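Local coordinates for protein putative aldehyde dehydrogenase (Burkholderia cenocepacia, PDB 4YWE) that probably oxidises aldehydes with NAD or NADP as acceptor, as a member of the aldehyde dehydrogenase family, and binds calcium, at residues Thr21-Gln25 / Thr47-Arg53; Glu27-Val31 / Ala41-Arg45. One frame throughout, in Å; residues are numbered along the deposited sequence.

Both contacts lie near the N-terminus, and their centres are about 14 Å apart. Both are peripheral and partly buried; contact 2 has four buried residues, contact 1 two. Contact 2 pairs the two strands of the beta hairpin 28-33/38-44, away from its turn. Contact 1 joins the loop before that hairpin to the start of helix 48-63, which follows it. Contact 1 therefore brackets contact 2 along the chain. The two meet where Pro-23 CD packs on Ala-44 CB at 3.7 Å. Their chemistry differs. Contact 2 is a backbone ladder with an aliphatic inner face. Contact 1 is smaller and relies on one buried carboxylate, Asp-50, and a water.

Contact 1: residues Thr21-Gln25 / Thr47-Arg53; sequences TLPAQ and TAPDIER. With EDO (1,2-ethanediol), chain I.
The segment Thr-21 to Gln-25 leaves strand 19-21 and passes the N-terminal end of helix 48-63. The CA atoms of Ala-24 and Asp-50 are 6.1 Å apart. Thr-21 is extended and sets CG2 4.2 Å from Arg-53 NH1, near the guanidinium plane. Leu-22 and Pro-23 keep psi near 150°. At Ala-24 the chain turns (phi/psi -61/-30). Ala-24 N donates to Asp-50 OD1 (2.8 Å). Ala-24 CB packs on Pro-49 CB (3.7 Å) and lies over one face of the Arg-53 guanidinium, 3.8 Å from NH2. Gln-25 N donates to water 1 (2.9 Å), which also bonds Thr-47 OG1 (2.7 Å) and Asp-50 OD2 (2.7 Å). Asp-50 (m) also accepts from N-cap Thr-47 N through OD2 (2.9 Å). This is the N3-to-N-cap half of a capping box. Ala-48 N donates to O2 of an ethanediol (3.2 Å), probably from the crystallisation liquor. Deeper in the fold, Asp-50 and Ile-51 touch Val-210 of a neighbouring loop; Thr-21 and Arg-53 pack on Ile-16 of strand 14-16.

Contact 2: residues Glu27-Val31 / Ala41-Arg45; sequences ETIPV and ATIAR
Two extended segments pair antiparallel, with strand axes 4.3 Å apart at closest approach and N-to-C directions 145° apart. Thr-28 pairs with Ala-44, though their side chains diverge; Ile-29 pairs with Ile-43, Pro-30 with Thr-42 and Val-31 with Ala-41. Ile-29 and Ile-43 form a hydrogen-bonded pair: Ile-29 N to Ile-43 O is 2.7 Å, and Ile-43 N to Ile-29 O is 2.8 Å. Val-31 N donates to Ala-41 O (2.6 Å), and Arg-45 N to Glu-27 O (2.9 Å). Pro-30 has no NH to give, but it sits in a non-hydrogen-bonded pair, so the ladder loses nothing.

The inner face is aliphatic and interlocking. Ile-29 (m, t) sets CB 3.7 Å from Ile-43 CG1, and its CG1 rests 3.7 Å from Arg-45 CB. Val-31 (t) fills the space left by small Ala-41, CB to CB 3.7 Å. Val-31 CG2 reaches diagonally to Ile-43 CG2 (3.6 Å); Ile-43 is p, t. This is the beta hairpin 28-33/38-44, a separate two-stranded sheet of the aldehyde dehydrogenase chain. Val-31, Ala-41 and Ile-43 press on Leu-188 of helix 188-200, while Ile-29 packs on Tyr-213. Val-31 precedes Val-32 and nears Asp-99, both of the calcium site.

Pro-30 and Thr-42 form the exposed outer face. At the open end Arg-45 runs fully extended. Its NH1 is 3.4 Å from Glu-27 OE2, a salt bridge of charge alone; NH2 pairs with Glu-216. Water 2 joins Glu-27 N to Arg-45 O (both 2.9 Å), and water 3 links Thr-28 O (2.9 Å) to Arg-45 NH1 (3.0 Å).

Contact 1: residues Thr21-Gln25 / Thr47-Arg53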
loop_
_atom_site.group_PDB
_atom_site.type_symbol
_atom_site.label_atom_id
_atom_site.label_comp_id
_atom_site.label_asym_id
_atom_site.label_seq_id
_atom_site.Cartn_x
_atom_site.Cartn_y
_atom_site.Cartn_z
ATOM N N THR A 21 -35.759 22.396 7.622
ATOM C CA THR A 21 -35.994 23.161 8.839
ATOM C C THR A 21 -35.825 24.660 8.614
ATOM O O THR A 21 -34.855 25.102 7.997
ATOM C CB THR A 21 -35.036 22.715 9.966
ATOM O OG1 THR A 21 -35.126 21.295 10.140
ATOM C CG2 THR A 21 -35.384 23.405 11.277
ATOM N N LEU A 22 -36.779 25.436 9.119
ATOM C CA LEU A 22 -36.684 26.890 9.092
ATOM C C LEU A 22 -35.488 27.358 9.913
ATOM O O LEU A 22 -35.139 26.732 10.915
ATOM C CB LEU A 22 -37.968 27.527 9.631
ATOM C CG LEU A 22 -39.252 27.319 8.831
ATOM C CD1 LEU A 22 -40.432 27.949 9.554
ATOM C CD2 LEU A 22 -39.106 27.899 7.436
ATOM N N PRO A 23 -34.851 28.459 9.488
ATOM C CA PRO A 23 -33.759 29.037 10.278
ATOM C C PRO A 23 -34.253 29.485 11.649
ATOM O O PRO A 23 -35.414 29.875 11.778
ATOM C CB PRO A 23 -33.302 30.230 9.432
ATOM C CG PRO A 23 -34.474 30.557 8.567
ATOM C CD PRO A 23 -35.131 29.245 8.274
ATOM N N ALA A 24 -33.386 29.419 12.655
ATOM C CA ALA A 24 -33.773 29.732 14.026
ATOM C C ALA A 24 -34.254 31.172 14.174
ATOM O O ALA A 24 -35.102 31.467 15.016
ATOM C CB ALA A 24 -32.611 29.468 14.973
ATOM N N GLN A 25 -33.716 32.065 13.349
ATOM C CA GLN A 25 -34.048 33.482 13.443
ATOM C C GLN A 25 -34.958 33.933 12.300
ATOM O O GLN A 25 -35.278 35.117 12.184
ATOM C CB GLN A 25 -32.771 34.320 13.478
ATOM C CG GLN A 25 -31.948 34.103 14.739
ATOM C CD GLN A 25 -30.630 34.847 14.719
ATOM O OE1 GLN A 25 -30.481 35.854 14.027
ATOM N NE2 GLN A 25 -29.661 34.352 15.483
ATOM N N THR A 47 -27.645 30.790 11.073
ATOM C CA THR A 47 -26.876 31.374 12.160
ATOM C C THR A 47 -26.353 30.276 13.078
ATOM O O THR A 47 -26.522 29.090 12.792
ATOM C CB THR A 47 -27.717 32.378 12.975
ATOM O OG1 THR A 47 -28.929 31.749 13.406
ATOM C CG2 THR A 47 -28.060 33.594 12.127
ATOM N N ALA A 48 -25.721 30.678 14.177
ATOM C CA ALA A 48 -25.116 29.745 15.128
ATOM C C ALA A 48 -26.073 28.666 15.665
ATOM O O ALA A 48 -25.671 27.507 15.778
ATOM C CB ALA A 48 -24.494 30.519 16.293
ATOM N N PRO A 49 -27.326 29.029 16.014
ATOM C CA PRO A 49 -28.215 27.954 16.473
ATOM C C PRO A 49 -28.474 26.881 15.416
ATOM O O PRO A 49 -28.609 25.705 15.759
ATOM C CB PRO A 49 -29.511 28.694 16.814
ATOM C CG PRO A 49 -29.078 30.072 17.138
ATOM C CD PRO A 49 -27.942 30.356 16.205
ATOM N N ASP A 50 -28.536 27.285 14.151
ATOM C CA ASP A 50 -28.753 26.347 13.055
ATOM C C ASP A 50 -27.578 25.384 12.922
ATOM O O ASP A 50 -27.764 24.193 12.672
ATOM C CB ASP A 50 -28.973 27.099 11.742
ATOM C CG ASP A 50 -30.123 28.083 11.820
ATOM O OD1 ASP A 50 -31.136 27.765 12.478
ATOM O OD2 ASP A 50 -30.013 29.177 11.229
ATOM N N ILE A 51 -26.367 25.909 13.091
ATOM C CA ILE A 51 -25.161 25.093 13.046
ATOM C C ILE A 51 -25.161 24.109 14.213
ATOM O O ILE A 51 -24.780 22.949 14.056
ATOM C CB ILE A 51 -23.895 25.970 13.057
ATOM C CG1 ILE A 51 -23.775 26.747 11.744
ATOM C CG2 ILE A 51 -22.650 25.121 13.272
ATOM C CD1 ILE A 51 -23.597 25.865 10.525
ATOM N N GLU A 52 -25.602 24.578 15.377
ATOM C CA GLU A 52 -25.676 23.742 16.572
ATOM C C GLU A 52 -26.548 22.510 16.340
ATOM O O GLU A 52 -26.180 21.399 16.719
ATOM C CB GLU A 52 -26.216 24.548 17.755
ATOM C CG GLU A 52 -26.427 23.732 19.023
ATOM C CD GLU A 52 -25.127 23.240 19.626
ATOM O OE1 GLU A 52 -24.108 23.955 19.511
ATOM O OE2 GLU A 52 -25.121 22.139 20.215
ATOM N N ARG A 53 -27.700 22.715 15.710
ATOM C CA ARG A 53 -28.624 21.623 15.425
ATOM C C ARG A 53 -28.057 20.675 14.371
ATOM O O ARG A 53 -28.274 19.464 14.434
ATOM C CB ARG A 53 -29.975 22.172 14.963
ATOM C CG ARG A 53 -30.632 23.111 15.960
ATOM C CD ARG A 53 -31.973 23.617 15.454
ATOM N NE ARG A 53 -32.474 24.722 16.267
ATOM C CZ ARG A 53 -33.600 25.382 16.018
ATOM N NH1 ARG A 53 -34.349 25.051 14.975
ATOM N NH2 ARG A 53 -33.977 26.376 16.812
HETATM C C1 EDO I . -22.644 33.212 14.178
HETATM O O1 EDO I . -21.483 33.195 13.339
HETATM C C2 EDO I . -23.837 33.739 13.391
HETATM O O2 EDO I . -24.990 33.785 14.240
HETATM O O HOH W 1 -31.230 31.472 12.072
#

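Contact 2: residues Glu27-Val31 / Ala41-Arg45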
loop_
_atom_site.group_PDB
_atom_site.type_symbol
_atom_site.label_atom_id
_atom_site.label_comp_id
_atom_site.label_asym_id
_atom_site.label_seq_id
_atom_site.Cartn_x
_atom_site.Cartn_y
_atom_site.Cartn_z
ATOM N N GLU A 27 -34.843 34.404 9.003
ATOM C CA GLU A 27 -34.481 35.387 7.984
ATOM C C GLU A 27 -33.942 34.695 6.735
ATOM O O GLU A 27 -33.522 33.539 6.790
ATOM C CB GLU A 27 -33.460 36.387 8.529
ATOM C CG GLU A 27 -34.045 37.364 9.537
ATOM C CD GLU A 27 -33.070 38.457 9.931
ATOM O OE1 GLU A 27 -33.530 39.575 10.246
ATOM O OE2 GLU A 27 -31.848 38.198 9.927
ATOM N N THR A 28 -33.960 35.404 5.610
ATOM C CA THR A 28 -33.606 34.806 4.326
ATOM C C THR A 28 -32.517 35.574 3.580
ATOM O O THR A 28 -32.212 36.722 3.902
ATOM C CB THR A 28 -34.835 34.703 3.401
ATOM O OG1 THR A 28 -35.359 36.014 3.154
ATOM C CG2 THR A 28 -35.916 33.838 4.035
ATOM N N ILE A 29 -31.937 34.917 2.578
ATOM C CA ILE A 29 -30.946 35.526 1.701
ATOM C C ILE A 29 -31.398 35.353 0.254
ATOM O O ILE A 29 -31.759 34.250 -0.153
ATOM C CB ILE A 29 -29.550 34.912 1.917
ATOM C CG1 ILE A 29 -29.124 35.045 3.381
ATOM C CG2 ILE A 29 -28.525 35.560 0.994
ATOM C CD1 ILE A 29 -27.840 34.311 3.707
ATOM N N PRO A 30 -31.390 36.445 -0.528
ATOM C CA PRO A 30 -31.809 36.391 -1.934
ATOM C C PRO A 30 -30.888 35.546 -2.818
ATOM O O PRO A 30 -29.665 35.628 -2.694
ATOM C CB PRO A 30 -31.767 37.861 -2.370
ATOM C CG PRO A 30 -31.841 38.644 -1.100
ATOM C CD PRO A 30 -31.108 37.822 -0.091
ATOM N N VAL A 31 -31.482 34.745 -3.698
ATOM C CA VAL A 31 -30.729 33.975 -4.682
ATOM C C VAL A 31 -30.808 34.684 -6.030
ATOM O O VAL A 31 -31.899 34.928 -6.545
ATOM C CB VAL A 31 -31.251 32.533 -4.789
ATOM C CG1 VAL A 31 -30.456 31.758 -5.827
ATOM C CG2 VAL A 31 -31.186 31.847 -3.435
ATOM N N ALA A 41 -35.031 33.371 -6.191
ATOM C CA ALA A 41 -35.242 32.445 -5.084
ATOM C C ALA A 41 -34.652 32.996 -3.791
ATOM O O ALA A 41 -34.020 34.051 -3.787
ATOM C CB ALA A 41 -34.638 31.086 -5.405
ATOM N N THR A 42 -34.872 32.277 -2.694
ATOM C CA THR A 42 -34.319 32.657 -1.396
ATOM C C THR A 42 -33.775 31.439 -0.658
ATOM O O THR A 42 -34.280 30.327 -0.817
ATOM C CB THR A 42 -35.369 33.345 -0.500
ATOM O OG1 THR A 42 -36.496 32.474 -0.328
ATOM C CG2 THR A 42 -35.835 34.661 -1.108
ATOM N N ILE A 43 -32.742 31.655 0.151
ATOM C CA ILE A 43 -32.209 30.606 1.011
ATOM C C ILE A 43 -32.297 31.051 2.463
ATOM O O ILE A 43 -32.381 32.245 2.752
ATOM C CB ILE A 43 -30.757 30.245 0.638
ATOM C CG1 ILE A 43 -29.886 31.502 0.604
ATOM C CG2 ILE A 43 -30.713 29.519 -0.696
ATOM C CD1 ILE A 43 -28.440 31.236 0.240
ATOM N N ALA A 44 -32.278 30.086 3.376
ATOM C CA ALA A 44 -32.303 30.380 4.802
ATOM C C ALA A 44 -31.010 31.059 5.243
ATOM O O ALA A 44 -29.916 30.599 4.916
ATOM C CB ALA A 44 -32.528 29.106 5.603
ATOM N N ARG A 45 -31.145 32.158 5.977
ATOM C CA ARG A 45 -29.987 32.853 6.526
ATOM C C ARG A 45 -29.536 32.161 7.809
ATOM O O ARG A 45 -29.965 32.519 8.907
ATOM C CB ARG A 45 -30.310 34.325 6.791
ATOM C CG ARG A 45 -29.132 35.138 7.303
ATOM C CD ARG A 45 -29.498 36.605 7.465
ATOM N NE ARG A 45 -28.377 37.391 7.972
ATOM C CZ ARG A 45 -28.393 38.712 8.115
ATOM N NH1 ARG A 45 -29.477 39.403 7.787
ATOM N NH2 ARG A 45 -27.326 39.343 8.587
HETATM O O HOH W 2 -32.245 33.707 10.137
HETATM O O HOH W 3 -31.758 38.654 6.031
#